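Local coordinates for transcriptional regulator, HTH_3 family (Vibrio cholerae, PDB 1Y9Q), which probably regulates transcription by binding DNA, and holds a zinc ion and D-methionine in a pocket of its cupin domain closed over by the helix-turn-helix part, at residues A[6-11]-A[49-54]; A[55-60]-A[105-110]; A[69-72]-A[77-80]; A[82-85]-A[91-94]. All coordinates share one frame; numbering follows the deposited sequence.

In the fold
From the N terminus, contact 1 closes the first loop: helix 5-22 is brought back against the segment leading into helix 53-63, with the intervening helices of the helix-turn-helix region between them. Contact 2 opens next, after contact 1 has closed, and bridges from helix 53-63 to strand 104-111 of the cupin sheet. Nested within its loop, one after the other, are contact 3, a turn onto the short helix 76-80, and contact 4, which brings the loop 82-85 against strand 90-99. Strands 90-99 and 104-111 are antiparallel neighbours, so contacts 2 and 4 share a sheet, and both touch D-methionine. F84 of contact 4 packs on F8 and I53 of contact 1.

Contact 1 (A[6-11]-A[49-54]); sequences VMFKSQ and SSPTIA
The phenyl ring of F8 presents its edge to P51: P51 O lies near the ring plane, 3.7 Å from F8 CE2. The same carbon carries the apolar contact, 4.1 Å from P51 CG, so one corner of the phenyl, CE2, meets the CG-CD side of the proline ring as the two side chains slide past each other in opposite directions. In the helix-turn-helix region, this joins helix 5-22 to the loop that runs into helix 53-63, where T52 stands at the N-cap. F8 reaches the loop because its CG is anti to the backbone N (chi1 174°), and its ring also meets that of F84, with their planes about 75° apart. P51 in turn packs on I12 and I44, which ties the loop to two helices.

K9, the next residue of the helix, supplies an aliphatic contact with S50. Its chain is extended beyond CG, and it passes alongside the serine with its methylene carbons; no hydrogen bond joins the two segments. The S50 hydroxyl is hydrogen-bonded to D86, while the K9 ammonium has a long, weak ion pair with D5. Lysine and serine come nearest through carbon, K9 CE lying 3.6 Å from S50 CB.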
loop_
_atom_site.group_PDB
_atom_site.type_symbol
_atom_site.label_atom_id
_atom_site.label_comp_id
_atom_site.label_asym_id
_atom_site.label_seq_id
_atom_site.Cartn_x
_atom_site.Cartn_y
_atom_site.Cartn_z
ATOM N N VAL A 6 -10.824 -2.801 24.682
ATOM C CA VAL A 6 -11.984 -3.682 24.628
ATOM C C VAL A 6 -13.240 -2.877 24.274
ATOM O O VAL A 6 -14.093 -3.345 23.515
ATOM C CB VAL A 6 -12.187 -4.430 25.981
ATOM C CG1 VAL A 6 -12.233 -3.437 27.147
ATOM C CG2 VAL A 6 -13.468 -5.245 25.931
HETATM N N MSE A 7 -13.350 -1.667 24.816
HETATM C CA MSE A 7 -14.503 -0.817 24.526
HETATM C C MSE A 7 -14.472 -0.398 23.060
HETATM O O MSE A 7 -15.515 -0.198 22.437
HETATM C CB MSE A 7 -14.510 0.421 25.430
HETATM C CG MSE A 7 -14.926 0.134 26.867
HETATM SE SE MSE A 7 -16.618 -0.825 26.947
HETATM C CE MSE A 7 -17.831 0.641 26.600
ATOM N N PHE A 8 -13.265 -0.271 22.518
ATOM C CA PHE A 8 -13.087 0.100 21.121
ATOM C C PHE A 8 -13.668 -1.024 20.278
ATOM O O PHE A 8 -14.477 -0.788 19.381
ATOM C CB PHE A 8 -11.599 0.257 20.794
ATOM C CG PHE A 8 -11.317 0.508 19.339
ATOM C CD1 PHE A 8 -11.643 1.726 18.752
ATOM C CD2 PHE A 8 -10.725 -0.478 18.553
ATOM C CE1 PHE A 8 -11.381 1.964 17.397
ATOM C CE2 PHE A 8 -10.458 -0.253 17.199
ATOM C CZ PHE A 8 -10.787 0.973 16.621
ATOM N N LYS A 9 -13.247 -2.250 20.585
ATOM C CA LYS A 9 -13.706 -3.428 19.865
ATOM C C LYS A 9 -15.220 -3.536 19.834
ATOM O O LYS A 9 -15.797 -3.800 18.783
ATOM C CB LYS A 9 -13.136 -4.705 20.492
ATOM C CG LYS A 9 -11.631 -4.827 20.418
ATOM C CD LYS A 9 -11.171 -6.169 20.971
ATOM C CE LYS A 9 -9.654 -6.286 20.932
ATOM N NZ LYS A 9 -9.196 -7.607 21.439
ATOM N N SER A 10 -15.864 -3.339 20.982
ATOM C CA SER A 10 -17.318 -3.446 21.037
ATOM C C SER A 10 -18.000 -2.345 20.236
ATOM O O SER A 10 -19.001 -2.591 19.556
ATOM C CB SER A 10 -17.810 -3.421 22.487
ATOM O OG SER A 10 -17.545 -2.179 23.105
ATOM N N GLN A 11 -17.464 -1.133 20.311
ATOM C CA GLN A 11 -18.043 -0.023 19.564
ATOM C C GLN A 11 -18.017 -0.315 18.065
ATOM O O GLN A 11 -19.027 -0.172 17.376
ATOM C CB GLN A 11 -17.282 1.273 19.846
ATOM C CG GLN A 11 -17.538 2.362 18.814
ATOM C CD GLN A 11 -18.994 2.787 18.733
ATOM O OE1 GLN A 11 -19.461 3.233 17.681
ATOM N NE2 GLN A 11 -19.716 2.669 19.845
ATOM N N SER A 49 -11.284 -9.377 17.206
ATOM C CA SER A 49 -10.069 -8.756 16.700
ATOM C C SER A 49 -10.218 -7.247 16.654
ATOM O O SER A 49 -11.281 -6.726 16.313
ATOM C CB SER A 49 -9.738 -9.270 15.300
ATOM O OG SER A 49 -10.454 -8.551 14.313
ATOM N N SER A 50 -9.143 -6.555 17.006
ATOM C CA SER A 50 -9.113 -5.098 17.011
ATOM C C SER A 50 -8.626 -4.603 15.652
ATOM O O SER A 50 -7.453 -4.755 15.307
ATOM C CB SER A 50 -8.172 -4.604 18.110
ATOM O OG SER A 50 -6.916 -5.261 18.017
ATOM N N PRO A 51 -9.523 -4.004 14.861
ATOM C CA PRO A 51 -9.137 -3.505 13.542
ATOM C C PRO A 51 -8.237 -2.277 13.589
ATOM O O PRO A 51 -8.311 -1.464 14.505
ATOM C CB PRO A 51 -10.478 -3.220 12.879
ATOM C CG PRO A 51 -11.329 -2.798 14.039
ATOM C CD PRO A 51 -10.966 -3.813 15.096
ATOM N N THR A 52 -7.373 -2.161 12.592
ATOM C CA THR A 52 -6.473 -1.023 12.509
ATOM C C THR A 52 -7.236 0.090 11.807
ATOM O O THR A 52 -8.300 -0.144 11.226
ATOM C CB THR A 52 -5.237 -1.360 11.672
ATOM O OG1 THR A 52 -5.653 -1.744 10.355
ATOM C CG2 THR A 52 -4.459 -2.507 12.308
ATOM N N ILE A 53 -6.694 1.298 11.869
ATOM C CA ILE A 53 -7.319 2.433 11.214
ATOM C C ILE A 53 -7.387 2.142 9.718
ATOM O O ILE A 53 -8.364 2.481 9.052
ATOM C CB ILE A 53 -6.505 3.724 11.450
ATOM C CG1 ILE A 53 -6.582 4.112 12.931
ATOM C CG2 ILE A 53 -7.027 4.847 10.546
ATOM C CD1 ILE A 53 -5.808 5.376 13.297
ATOM N N ALA A 54 -6.353 1.493 9.194
ATOM C CA ALA A 54 -6.317 1.179 7.771
ATOM C C ALA A 54 -7.417 0.198 7.377
ATOM O O ALA A 54 -8.011 0.316 6.299
ATOM C CB ALA A 54 -4.950 0.623 7.387
#

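Contact 2 (A[55-60]-A[105-110]); sequences TLWKIA and EIFEIT. With MED (D-methionine), chain C.
W57 brings the far end of its indole to two side chains of the strand, E105 and F107, across backbones that stay well apart. Its CG is anti to the carbonyl carbon (chi1 -83°), and the bicycle projects from the helix so that CH2 comes 3.5 Å from E105 OE2, with the ring and carboxylate planes nearly perpendicular at 87°. F107 CE2 sits at the rim of the indole, near its plane and 4.0 Å from W57 CZ2.

The glutamate reaches this position through an extended chain, and its carboxylate is fixed from elsewhere: OE2 is hydrogen-bonded to Y179 and OE1 to S68. F107 points its CG away from its carbonyl carbon (chi1 -49°), which turns one ring face to the ligand, D-methionine. The ligand methyl CE is 3.4 Å from F107 CD2, and it also lies 3.6 Å from I109 CD1. Toward the amino-acid end, the ligand CA lies over one indole face, 3.4 Å from W57 CE2; W57 NE1 meets the ligand SD, next to the methyl, at 3.3 Å. The indole further stacks with F67 and meets the zinc ligand H122. Helix and strand thus form one wall of the D-methionine pocket beside the metal site of the cupin domain.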
loop_
_atom_site.group_PDB
_atom_site.type_symbol
_atom_site.label_atom_id
_atom_site.label_comp_id
_atom_site.label_asym_id
_atom_site.label_seq_id
_atom_site.Cartn_x
_atom_site.Cartn_y
_atom_site.Cartn_z
ATOM N N THR A 55 -7.694 -0.767 8.246
ATOM C CA THR A 55 -8.732 -1.750 7.956
ATOM C C THR A 55 -10.102 -1.075 8.000
ATOM O O THR A 55 -10.972 -1.363 7.172
ATOM C CB THR A 55 -8.680 -2.921 8.958
ATOM O OG1 THR A 55 -7.457 -3.645 8.774
ATOM C CG2 THR A 55 -9.848 -3.873 8.727
ATOM N N LEU A 56 -10.284 -0.174 8.966
ATOM C CA LEU A 56 -11.535 0.568 9.096
ATOM C C LEU A 56 -11.840 1.328 7.807
ATOM O O LEU A 56 -12.969 1.306 7.320
ATOM C CB LEU A 56 -11.463 1.571 10.249
ATOM C CG LEU A 56 -11.911 1.117 11.637
ATOM C CD1 LEU A 56 -11.113 -0.087 12.063
ATOM C CD2 LEU A 56 -11.741 2.258 12.625
ATOM N N TRP A 57 -10.840 2.016 7.264
ATOM C CA TRP A 57 -11.050 2.764 6.027
ATOM C C TRP A 57 -11.364 1.808 4.883
ATOM O O TRP A 57 -12.179 2.106 4.011
ATOM C CB TRP A 57 -9.819 3.602 5.673
ATOM C CG TRP A 57 -9.771 4.916 6.391
ATOM C CD1 TRP A 57 -9.131 5.191 7.567
ATOM C CD2 TRP A 57 -10.438 6.122 6.004
ATOM N NE1 TRP A 57 -9.360 6.494 7.937
ATOM C CE2 TRP A 57 -10.161 7.088 6.996
ATOM C CE3 TRP A 57 -11.243 6.481 4.916
ATOM C CZ2 TRP A 57 -10.664 8.392 6.931
ATOM C CZ3 TRP A 57 -11.741 7.776 4.851
ATOM C CH2 TRP A 57 -11.449 8.717 5.853
ATOM N N LYS A 58 -10.717 0.651 4.893
ATOM C CA LYS A 58 -10.942 -0.333 3.854
ATOM C C LYS A 58 -12.402 -0.786 3.877
ATOM O O LYS A 58 -13.044 -0.898 2.834
ATOM C CB LYS A 58 -10.000 -1.515 4.065
ATOM C CG LYS A 58 -9.857 -2.414 2.867
ATOM C CD LYS A 58 -8.645 -3.317 3.019
ATOM C CE LYS A 58 -8.502 -4.229 1.825
ATOM N NZ LYS A 58 -7.336 -5.134 1.974
ATOM N N ILE A 59 -12.922 -1.034 5.073
ATOM C CA ILE A 59 -14.303 -1.474 5.231
ATOM C C ILE A 59 -15.278 -0.362 4.862
ATOM O O ILE A 59 -16.224 -0.584 4.101
ATOM C CB ILE A 59 -14.568 -1.938 6.680
ATOM C CG1 ILE A 59 -13.710 -3.171 6.988
ATOM C CG2 ILE A 59 -16.052 -2.252 6.872
ATOM C CD1 ILE A 59 -13.752 -3.616 8.442
ATOM N N ALA A 60 -15.051 0.835 5.404
ATOM C CA ALA A 60 -15.918 1.973 5.104
ATOM C C ALA A 60 -15.981 2.195 3.596
ATOM O O ALA A 60 -17.055 2.406 3.027
ATOM C CB ALA A 60 -15.397 3.235 5.803
ATOM N N GLU A 105 -15.226 15.474 5.903
ATOM C CA GLU A 105 -14.840 14.832 7.148
ATOM C C GLU A 105 -13.472 15.468 7.394
ATOM O O GLU A 105 -12.609 15.391 6.526
ATOM C CB GLU A 105 -14.699 13.337 6.895
ATOM C CG GLU A 105 -14.778 12.485 8.106
ATOM C CD GLU A 105 -15.030 11.042 7.742
ATOM O OE1 GLU A 105 -15.962 10.460 8.316
ATOM O OE2 GLU A 105 -14.298 10.492 6.888
ATOM N N ILE A 106 -13.267 16.102 8.547
ATOM C CA ILE A 106 -11.989 16.771 8.803
ATOM C C ILE A 106 -11.270 16.314 10.070
ATOM O O ILE A 106 -11.835 16.330 11.171
ATOM C CB ILE A 106 -12.186 18.300 8.863
ATOM C CG1 ILE A 106 -12.847 18.775 7.568
ATOM C CG2 ILE A 106 -10.852 19.002 9.053
ATOM C CD1 ILE A 106 -13.217 20.247 7.566
ATOM N N PHE A 107 -10.006 15.934 9.900
ATOM C CA PHE A 107 -9.193 15.444 11.005
ATOM C C PHE A 107 -7.882 16.195 11.171
ATOM O O PHE A 107 -7.378 16.815 10.235
ATOM C CB PHE A 107 -8.820 13.981 10.778
ATOM C CG PHE A 107 -9.968 13.107 10.402
ATOM C CD1 PHE A 107 -10.794 12.560 11.375
ATOM C CD2 PHE A 107 -10.209 12.808 9.067
ATOM C CE1 PHE A 107 -11.848 11.722 11.023
ATOM C CE2 PHE A 107 -11.257 11.973 8.700
ATOM C CZ PHE A 107 -12.079 11.428 9.681
ATOM N N GLU A 108 -7.337 16.120 12.381
ATOM C CA GLU A 108 -6.034 16.696 12.681
ATOM C C GLU A 108 -5.271 15.449 13.112
ATOM O O GLU A 108 -5.601 14.838 14.125
ATOM C CB GLU A 108 -6.108 17.709 13.827
ATOM C CG GLU A 108 -4.780 18.399 14.069
ATOM C CD GLU A 108 -4.906 19.649 14.914
ATOM O OE1 GLU A 108 -5.590 20.602 14.480
ATOM O OE2 GLU A 108 -4.313 19.677 16.012
ATOM N N ILE A 109 -4.271 15.065 12.328
ATOM C CA ILE A 109 -3.501 13.850 12.586
ATOM C C ILE A 109 -2.085 14.091 13.097
ATOM O O ILE A 109 -1.348 14.897 12.536
ATOM C CB ILE A 109 -3.366 13.006 11.297
ATOM C CG1 ILE A 109 -4.737 12.818 10.638
ATOM C CG2 ILE A 109 -2.713 11.671 11.612
ATOM C CD1 ILE A 109 -5.784 12.257 11.559
ATOM N N THR A 110 -1.711 13.371 14.150
ATOM C CA THR A 110 -0.371 13.479 14.718
ATOM C C THR A 110 0.365 12.159 14.534
ATOM O O THR A 110 -0.061 11.118 15.039
ATOM C CB THR A 110 -0.410 13.809 16.222
ATOM O OG1 THR A 110 -1.073 15.062 16.420
ATOM C CG2 THR A 110 1.009 13.897 16.784
HETATM N N MED C . -7.520 9.267 5.004
HETATM C CA MED C . -7.125 8.507 6.226
HETATM C C MED C . -6.285 7.277 5.858
HETATM O O MED C . -5.996 6.988 4.688
HETATM C CB MED C . -6.359 9.452 7.180
HETATM C CG MED C . -5.860 8.940 8.516
HETATM S SD MED C . -7.352 8.615 9.503
HETATM C CE MED C . -8.047 10.197 9.690
HETATM O OXT MED C . -5.883 6.533 6.752
#

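Contact 3 (A[69-72]-A[77-80]); sequences AFFA and LLSS
F71 turns its side chain onto L77 and L78. The path begins at F71 CB, 4.3 Å from L78 CB. With CG anti to the carbonyl carbon (chi1 -54°), the ring is swung in beside the leucine's branch. F71 CG itself is 4.2 Å from L78 CD1. The two ortho carbons then part company: F71 CD1 comes within 4.3 Å of L77 CB, whereas F71 CD2 makes the tightest approach, 3.7 Å to L78 CD1. Farther along that flank, F71 CE2 is still 4.0 Å from the same methyl. At the tip, F71 CZ reaches F84 of the following loop.

The methyl thus makes an off-centre CH-pi contact, 30° from the ring normal, displaced toward the CD2 and CE2 flank. L78 presents it with CG anti to its own backbone N (chi1 -166°), and the two side chains cross at about a right angle. All the contact across the segments is apolar.

L78 also packs on T94 and P97 of strand 90-99, and L77 on Q11 of helix 5-22. The turn after helix 53-63 thus packs on the short helix 76-80 where the chain passes from the helix-turn-helix helices to strand 90-99 of the cupin fold.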
loop_
_atom_site.group_PDB
_atom_site.type_symbol
_atom_site.label_atom_id
_atom_site.label_comp_id
_atom_site.label_asym_id
_atom_site.label_seq_id
_atom_site.Cartn_x
_atom_site.Cartn_y
_atom_site.Cartn_z
ATOM N N ALA A 69 -19.045 7.232 10.162
ATOM C CA ALA A 69 -20.177 6.317 10.285
ATOM C C ALA A 69 -19.953 5.221 11.325
ATOM O O ALA A 69 -20.912 4.678 11.882
ATOM C CB ALA A 69 -20.488 5.690 8.930
ATOM N N PHE A 70 -18.692 4.895 11.588
ATOM C CA PHE A 70 -18.376 3.859 12.570
ATOM C C PHE A 70 -18.715 4.273 14.001
ATOM O O PHE A 70 -18.671 3.449 14.915
ATOM C CB PHE A 70 -16.898 3.478 12.489
ATOM C CG PHE A 70 -16.589 2.495 11.402
ATOM C CD1 PHE A 70 -15.751 2.843 10.345
ATOM C CD2 PHE A 70 -17.142 1.214 11.430
ATOM C CE1 PHE A 70 -15.468 1.928 9.326
ATOM C CE2 PHE A 70 -16.868 0.294 10.419
ATOM C CZ PHE A 70 -16.028 0.651 9.363
ATOM N N PHE A 71 -19.065 5.543 14.188
ATOM C CA PHE A 71 -19.397 6.065 15.511
ATOM C C PHE A 71 -20.768 6.749 15.556
ATOM O O PHE A 71 -21.118 7.389 16.545
ATOM C CB PHE A 71 -18.303 7.045 15.934
ATOM C CG PHE A 71 -16.922 6.462 15.871
ATOM C CD1 PHE A 71 -16.359 5.843 16.980
ATOM C CD2 PHE A 71 -16.200 6.484 14.678
ATOM C CE1 PHE A 71 -15.097 5.252 16.905
ATOM C CE2 PHE A 71 -14.942 5.898 14.589
ATOM C CZ PHE A 71 -14.388 5.278 15.706
ATOM N N ALA A 72 -21.545 6.587 14.492
ATOM C CA ALA A 72 -22.862 7.209 14.378
ATOM C C ALA A 72 -23.852 6.885 15.495
ATOM O O ALA A 72 -24.797 7.638 15.720
ATOM C CB ALA A 72 -23.476 6.853 13.032
ATOM N N LEU A 77 -18.452 9.995 20.958
ATOM C CA LEU A 77 -17.220 9.211 21.005
ATOM C C LEU A 77 -16.138 9.677 20.042
ATOM O O LEU A 77 -14.952 9.676 20.379
ATOM C CB LEU A 77 -17.518 7.738 20.717
ATOM C CG LEU A 77 -18.386 6.983 21.721
ATOM C CD1 LEU A 77 -18.594 5.556 21.232
ATOM C CD2 LEU A 77 -17.718 6.994 23.089
ATOM N N LEU A 78 -16.551 10.065 18.842
ATOM C CA LEU A 78 -15.619 10.504 17.811
ATOM C C LEU A 78 -14.708 11.652 18.256
ATOM O O LEU A 78 -13.498 11.612 18.026
ATOM C CB LEU A 78 -16.407 10.890 16.555
ATOM C CG LEU A 78 -15.661 11.075 15.232
ATOM C CD1 LEU A 78 -14.738 9.893 14.972
ATOM C CD2 LEU A 78 -16.680 11.222 14.110
ATOM N N SER A 79 -15.281 12.661 18.907
ATOM C CA SER A 79 -14.500 13.810 19.364
ATOM C C SER A 79 -13.517 13.471 20.490
ATOM O O SER A 79 -12.633 14.267 20.804
ATOM C CB SER A 79 -15.431 14.933 19.832
ATOM O OG SER A 79 -16.116 14.569 21.017
ATOM N N SER A 80 -13.674 12.297 21.096
ATOM C CA SER A 80 -12.788 11.881 22.183
ATOM C C SER A 80 -11.860 10.739 21.773
ATOM O O SER A 80 -10.851 10.481 22.429
ATOM C CB SER A 80 -13.613 11.456 23.404
ATOM O OG SER A 80 -14.317 12.558 23.951
#

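Contact 4 (A[82-85]-A[91-94]); sequences RSFP and KIHT. With MED (D-methionine), chain C.
S83 OG takes a hydrogen bond from K91 NZ at 3.0 Å and a weak one from R82 NH2 at 3.2 Å. The lysine chain is bent only at its last torsion (chi4 -57°), which brings NZ round to the serine, while the arginine, with its first torsion nearly eclipsed and bends at chi2 and chi3, folds back over S83. Both cationic groups therefore converge on one hydroxyl, with R82 NH2 and K91 NZ 4.9 Å apart, and the shared oxygen probably offsets some of the repulsion between them.

Between the backbones, I92 N donates to R82 O at 2.8 Å, with 154° at the hydrogen. A nearly straight CA-H...O contact (171°) runs in the reverse sense, from R82 CA to I92 O at 3.1 Å. The loop 82-85 thus lies against strand 90-99, which pairs with strand 104-111 and is an edge strand of its cupin sheet within this chain.

F84 and I92 supply the apolar part. F84 CE1 is 3.8 Å from I92 CG1, the two side chains crossing obliquely, and F84 also packs on I53 and L56 of helix 53-63. From the second shell it backs I92, a residue of the D-methionine pocket. I92 CD1 lies 3.8 Å from the thioether SD of the ligand, and I92 CG2 is 4.0 Å from its methyl CE.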
loop_
_atom_site.group_PDB
_atom_site.type_symbol
_atom_site.label_atom_id
_atom_site.label_comp_id
_atom_site.label_asym_id
_atom_site.label_seq_id
_atom_site.Cartn_x
_atom_site.Cartn_y
_atom_site.Cartn_z
ATOM N N ARG A 82 -9.085 9.651 20.277
ATOM C CA ARG A 82 -7.816 10.149 19.749
ATOM C C ARG A 82 -6.821 9.023 19.488
ATOM O O ARG A 82 -6.145 9.008 18.457
ATOM C CB ARG A 82 -7.182 11.139 20.729
ATOM C CG ARG A 82 -8.020 11.430 21.966
ATOM C CD ARG A 82 -7.136 11.674 23.186
ATOM N NE ARG A 82 -6.356 10.486 23.529
ATOM C CZ ARG A 82 -5.478 10.425 24.527
ATOM N NH1 ARG A 82 -5.259 11.488 25.291
ATOM N NH2 ARG A 82 -4.816 9.299 24.760
ATOM N N SER A 83 -6.733 8.082 20.422
ATOM C CA SER A 83 -5.795 6.974 20.293
ATOM C C SER A 83 -6.447 5.619 20.031
ATOM O O SER A 83 -7.132 5.075 20.895
ATOM C CB SER A 83 -4.936 6.877 21.558
ATOM O OG SER A 83 -4.256 8.094 21.813
ATOM N N PHE A 84 -6.228 5.079 18.836
ATOM C CA PHE A 84 -6.765 3.771 18.472
ATOM C C PHE A 84 -5.765 2.717 18.958
ATOM O O PHE A 84 -4.563 2.841 18.726
ATOM C CB PHE A 84 -6.959 3.678 16.954
ATOM C CG PHE A 84 -8.069 4.554 16.428
ATOM C CD1 PHE A 84 -8.058 5.931 16.651
ATOM C CD2 PHE A 84 -9.131 4.003 15.721
ATOM C CE1 PHE A 84 -9.086 6.745 16.175
ATOM C CE2 PHE A 84 -10.167 4.808 15.240
ATOM C CZ PHE A 84 -10.145 6.182 15.469
ATOM N N PRO A 85 -6.254 1.660 19.627
ATOM C CA PRO A 85 -5.424 0.577 20.168
ATOM C C PRO A 85 -4.317 -0.016 19.298
ATOM O O PRO A 85 -3.231 -0.306 19.801
ATOM C CB PRO A 85 -6.454 -0.471 20.597
ATOM C CG PRO A 85 -7.614 -0.208 19.693
ATOM C CD PRO A 85 -7.679 1.295 19.693
ATOM N N LYS A 91 -2.277 9.531 16.104
ATOM C CA LYS A 91 -3.418 9.976 16.881
ATOM C C LYS A 91 -4.367 10.771 15.995
ATOM O O LYS A 91 -3.936 11.639 15.237
ATOM C CB LYS A 91 -2.939 10.810 18.068
ATOM C CG LYS A 91 -1.986 10.037 18.968
ATOM C CD LYS A 91 -1.741 10.731 20.293
ATOM C CE LYS A 91 -0.809 9.901 21.171
ATOM N NZ LYS A 91 -1.337 8.527 21.411
ATOM N N ILE A 92 -5.657 10.457 16.089
ATOM C CA ILE A 92 -6.675 11.123 15.282
ATOM C C ILE A 92 -7.544 12.078 16.095
ATOM O O ILE A 92 -8.163 11.680 17.079
ATOM C CB ILE A 92 -7.632 10.097 14.624
ATOM C CG1 ILE A 92 -6.840 8.961 13.978
ATOM C CG2 ILE A 92 -8.506 10.792 13.583
ATOM C CD1 ILE A 92 -5.874 9.403 12.918
ATOM N N HIS A 93 -7.587 13.340 15.682
ATOM C CA HIS A 93 -8.423 14.326 16.355
ATOM C C HIS A 93 -9.463 14.791 15.339
ATOM O O HIS A 93 -9.154 15.575 14.441
ATOM C CB HIS A 93 -7.600 15.527 16.828
ATOM C CG HIS A 93 -8.410 16.571 17.533
ATOM N ND1 HIS A 93 -7.984 17.874 17.676
ATOM C CD2 HIS A 93 -9.627 16.509 18.123
ATOM C CE1 HIS A 93 -8.904 18.569 18.321
ATOM N NE2 HIS A 93 -9.912 17.764 18.602
ATOM N N THR A 94 -10.692 14.303 15.472
ATOM C CA THR A 94 -11.746 14.687 14.539
ATOM C C THR A 94 -12.243 16.102 14.827
ATOM O O THR A 94 -12.836 16.362 15.874
ATOM C CB THR A 94 -12.939 13.704 14.604
ATOM O OG1 THR A 94 -12.485 12.377 14.307
ATOM C CG2 THR A 94 -14.014 14.098 13.590
HETATM N N MED C . -7.520 9.267 5.004
HETATM C CA MED C . -7.125 8.507 6.226
HETATM C C MED C . -6.285 7.277 5.858
HETATM O O MED C . -5.996 6.988 4.688
HETATM C CB MED C . -6.359 9.452 7.180
HETATM C CG MED C . -5.860 8.940 8.516
HETATM S SD MED C . -7.352 8.615 9.503
HETATM C CE MED C . -8.047 10.197 9.690
HETATM O OXT MED C . -5.883 6.533 6.752
#